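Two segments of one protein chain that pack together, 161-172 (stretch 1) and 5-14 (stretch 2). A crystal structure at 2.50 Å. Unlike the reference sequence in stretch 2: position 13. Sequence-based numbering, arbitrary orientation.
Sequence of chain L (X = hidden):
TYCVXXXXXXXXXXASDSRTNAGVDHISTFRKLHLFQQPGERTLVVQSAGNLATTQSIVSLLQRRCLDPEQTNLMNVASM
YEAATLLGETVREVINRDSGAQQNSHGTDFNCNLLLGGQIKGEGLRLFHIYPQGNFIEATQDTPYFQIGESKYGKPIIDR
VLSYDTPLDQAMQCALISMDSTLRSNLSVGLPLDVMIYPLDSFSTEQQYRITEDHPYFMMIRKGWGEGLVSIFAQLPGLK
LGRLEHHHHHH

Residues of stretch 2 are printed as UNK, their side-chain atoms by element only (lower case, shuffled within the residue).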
# COMPACT_ATOMS: atom_id res chain seq x y z
N VAL L 161 -20.43 19.87 45.85
CA VAL L 161 -20.88 21.24 46.07
C VAL L 161 -21.02 22.10 44.80
O VAL L 161 -21.75 23.09 44.82
CB VAL L 161 -19.93 21.97 47.05
CG1 VAL L 161 -19.70 21.14 48.29
CG2 VAL L 161 -18.61 22.27 46.39
N LEU L 162 -20.39 21.72 43.70
CA LEU L 162 -20.45 22.56 42.50
C LEU L 162 -21.61 22.16 41.60
O LEU L 162 -21.86 20.97 41.38
CB LEU L 162 -19.13 22.50 41.70
CG LEU L 162 -19.01 23.54 40.55
CD1 LEU L 162 -18.64 24.94 41.07
CD2 LEU L 162 -18.05 23.13 39.44
N SER L 163 -22.34 23.16 41.13
CA SER L 163 -23.37 23.01 40.10
C SER L 163 -23.30 24.25 39.23
O SER L 163 -22.63 25.23 39.60
CB SER L 163 -24.76 22.83 40.71
OG SER L 163 -25.13 23.94 41.50
N TYR L 164 -23.98 24.24 38.09
CA TYR L 164 -23.91 25.35 37.13
C TYR L 164 -24.27 26.70 37.76
O TYR L 164 -23.79 27.75 37.32
CB TYR L 164 -24.84 25.06 35.94
CG TYR L 164 -24.82 26.07 34.81
CD1 TYR L 164 -23.72 26.18 33.97
CD2 TYR L 164 -25.93 26.91 34.57
CE1 TYR L 164 -23.71 27.09 32.91
CE2 TYR L 164 -25.91 27.83 33.52
CZ TYR L 164 -24.80 27.92 32.70
OH TYR L 164 -24.78 28.82 31.65
N ASP L 165 -25.09 26.67 38.80
CA ASP L 165 -25.60 27.90 39.42
C ASP L 165 -24.81 28.37 40.64
O ASP L 165 -25.17 29.37 41.24
CB ASP L 165 -27.06 27.71 39.80
CG ASP L 165 -27.98 27.64 38.60
OD1 ASP L 165 -27.86 28.51 37.71
OD2 ASP L 165 -28.80 26.70 38.53
N THR L 166 -23.74 27.66 40.99
CA THR L 166 -22.88 28.08 42.08
C THR L 166 -22.28 29.43 41.74
O THR L 166 -21.71 29.61 40.67
CB THR L 166 -21.71 27.06 42.33
OG1 THR L 166 -22.23 25.78 42.67
CG2 THR L 166 -20.78 27.53 43.45
N PRO L 167 -22.41 30.40 42.65
CA PRO L 167 -21.79 31.72 42.46
C PRO L 167 -20.27 31.62 42.36
O PRO L 167 -19.69 30.68 42.91
CB PRO L 167 -22.22 32.50 43.71
CG PRO L 167 -22.75 31.49 44.66
CD PRO L 167 -23.27 30.36 43.84
N LEU L 168 -19.63 32.56 41.65
CA LEU L 168 -18.19 32.51 41.40
C LEU L 168 -17.31 32.35 42.64
O LEU L 168 -16.36 31.57 42.61
CB LEU L 168 -17.72 33.74 40.62
CG LEU L 168 -17.68 33.63 39.10
CD1 LEU L 168 -18.86 32.85 38.56
CD2 LEU L 168 -17.60 35.01 38.46
N ASP L 169 -17.58 33.10 43.71
CA ASP L 169 -16.69 33.01 44.87
C ASP L 169 -16.72 31.62 45.49
O ASP L 169 -15.69 31.12 45.93
CB ASP L 169 -17.05 34.06 45.91
CG ASP L 169 -16.55 35.43 45.53
OD1 ASP L 169 -16.01 35.57 44.41
OD2 ASP L 169 -16.67 36.36 46.36
N GLN L 170 -17.89 30.99 45.48
CA GLN L 170 -18.00 29.65 46.01
C GLN L 170 -17.31 28.65 45.09
O GLN L 170 -16.80 27.63 45.55
CB GLN L 170 -19.46 29.26 46.21
CG GLN L 170 -20.19 30.02 47.29
CD GLN L 170 -21.54 29.39 47.59
OE1 GLN L 170 -22.00 28.51 46.85
NE2 GLN L 170 -22.17 29.81 48.68
N ALA L 171 -17.34 28.91 43.78
CA ALA L 171 -16.63 28.05 42.83
C ALA L 171 -15.13 28.10 43.03
O ALA L 171 -14.45 27.07 43.03
CB ALA L 171 -16.97 28.45 41.43
N MET L 172 -14.60 29.29 43.23
CA MET L 172 -13.18 29.41 43.48
C MET L 172 -12.84 28.74 44.82
O MET L 172 -11.84 28.03 44.91
CB MET L 172 -12.75 30.87 43.49
CG MET L 172 -11.26 31.03 43.81
SD MET L 172 -10.19 30.05 42.71
CE MET L 172 -10.35 30.95 41.18
N UNK L 5 -11.05 23.80 35.70
CA UNK L 5 -11.76 24.95 35.18
C UNK L 5 -13.24 24.70 35.33
O UNK L 5 -13.72 23.61 35.08
c UNK L 5 -11.38 25.21 33.74
N UNK L 6 -13.97 25.74 35.72
CA UNK L 6 -15.40 25.63 35.97
C UNK L 6 -16.17 26.67 35.15
O UNK L 6 -15.81 27.84 35.13
c UNK L 6 -14.29 23.98 40.93
c UNK L 6 -15.70 25.83 37.46
c UNK L 6 -14.99 24.86 38.37
s UNK L 6 -14.97 25.41 40.09
N UNK L 7 -17.21 26.22 34.45
CA UNK L 7 -18.10 27.12 33.74
C UNK L 7 -19.46 27.22 34.41
O UNK L 7 -20.24 26.27 34.40
n UNK L 7 -20.55 27.53 29.35
n UNK L 7 -22.70 27.72 28.56
n UNK L 7 -22.15 25.97 29.94
c UNK L 7 -19.27 27.52 31.49
c UNK L 7 -19.47 26.90 30.11
c UNK L 7 -21.80 27.07 29.29
c UNK L 7 -18.28 26.68 32.29
N UNK L 8 -19.76 28.40 34.96
CA UNK L 8 -20.99 28.64 35.71
C UNK L 8 -21.82 29.68 34.98
O UNK L 8 -21.37 30.23 33.98
c UNK L 8 -20.07 27.14 38.49
c UNK L 8 -19.54 28.37 37.78
c UNK L 8 -20.68 29.13 37.12
c UNK L 8 -18.82 29.30 38.72
N UNK L 9 -23.04 29.91 35.46
CA UNK L 9 -23.92 30.88 34.82
C UNK L 9 -23.36 32.31 34.85
O UNK L 9 -23.58 33.09 33.92
o UNK L 9 -25.25 31.05 36.85
c UNK L 9 -25.31 30.84 35.46
N UNK L 10 -22.66 32.64 35.93
CA UNK L 10 -22.16 34.00 36.14
C UNK L 10 -20.70 34.24 35.71
O UNK L 10 -20.23 35.37 35.74
o UNK L 10 -21.87 33.38 38.48
c UNK L 10 -22.34 34.40 37.61
N UNK L 11 -19.99 33.18 35.33
CA UNK L 11 -18.60 33.30 34.93
C UNK L 11 -17.79 32.01 34.95
O UNK L 11 -18.33 30.91 35.12
N UNK L 12 -16.47 32.14 34.84
CA UNK L 12 -15.57 31.00 34.85
C UNK L 12 -14.58 31.08 36.02
O UNK L 12 -14.16 32.17 36.41
c UNK L 12 -14.80 30.91 33.54
c UNK L 12 -15.09 31.38 31.15
c UNK L 12 -14.96 29.09 31.93
c UNK L 12 -15.48 30.47 32.25
N UNK L 13 -14.23 29.92 36.57
CA UNK L 13 -13.20 29.84 37.59
C UNK L 13 -12.09 28.88 37.14
O UNK L 13 -12.37 27.80 36.62
c UNK L 13 -13.79 29.38 38.95
N UNK L 14 -10.84 29.28 37.32
CA UNK L 14 -9.70 28.44 36.94
C UNK L 14 -8.73 28.21 38.09
O UNK L 14 -8.45 29.13 38.86
c UNK L 14 -9.97 28.45 33.59
c UNK L 14 -11.34 29.98 32.36
c UNK L 14 -11.14 30.92 33.34
c UNK L 14 -10.75 28.74 32.48
c UNK L 14 -10.37 30.63 34.45
c UNK L 14 -8.93 29.07 35.77
c UNK L 14 -9.77 29.39 34.58
O HOH W 1 -22.51 29.94 31.32

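Position 5 carries one side-chain carbon and lies out of reach of stretch 1: alanine, A5. Position 6 has an unbranched chain of two carbons, a sulfur and a terminal carbon; its second carbon lies 3.7 Å from L162 CD2 and its sulfur 3.9 Å from A171 CB. Only methionine supplies such a chain. M6 points toward stretch 1, so a flexible thioether fills the space between a loop leucine and a helix alanine.

Position 7 shows three carbons, a nitrogen, then a carbon bearing two more nitrogens, one of which comes 3.5 Å from Y164 CE1: arginine, R7. Its chain is extended, the nitrogen near the ring is NH2, and Y164 OH sits over one face of the guanidinium.

At position 8 four carbons fork at the second, and one prong comes 3.4 Å from the CB of A171. The fork at the second carbon, rather than at the first, makes it leucine. L8 CD1 is the atom near A171 CB and also lies 3.6 Å from L168 CD1, while L8 CD2 meets L162 CD1 at 3.7 Å; the two methyls thus reach different parts of the apolar pocket.

Position 9 has one carbon and one oxygen, and its CB lies 3.6 Å from Y164 CE2, hence serine. The backbone of S9 supplies the polar link: its N donates to Y164 O at 2.9 Å, the one direct hydrogen bond between the stretches, and its CA lies over a face of the Y164 ring. Position 10 repeats the carbon and oxygen, and the oxygen comes 3.1 Å from L168 CD1, a tight polar-to-methyl approach: again serine, S10.

Position 11 has no side chain, so it is glycine. A CB on G11 would lie 2.7 Å from L168 CD2, a clash, and the backbone angles would also jam it against the preceding carbonyl.

Position 12 bears four carbons forked at the second, leucine; L12 points away. Position 13 has a single carbon 4.1 Å from A171 CB: alanine, A13, where the reference sequence has valine. Position 14 ends in a six-carbon ring after one carbon, phenylalanine; F14 also points away, yet its backbone O is 3.5 Å from M172 CE.

The rules are legible. M6 and A13, paired through backbone hydrogen bonds in both directions, join L8 in presenting apolar surface to L162, L168 and A171. The CB of A171 touches all three. Y164, inside the S163–T166 turn, accepts from S9 N through its carbonyl, while a water bridges its OH (2.6 Å) and L8 O (2.9 Å).

Stretch 2 (5-14) AMRLSSGLAF
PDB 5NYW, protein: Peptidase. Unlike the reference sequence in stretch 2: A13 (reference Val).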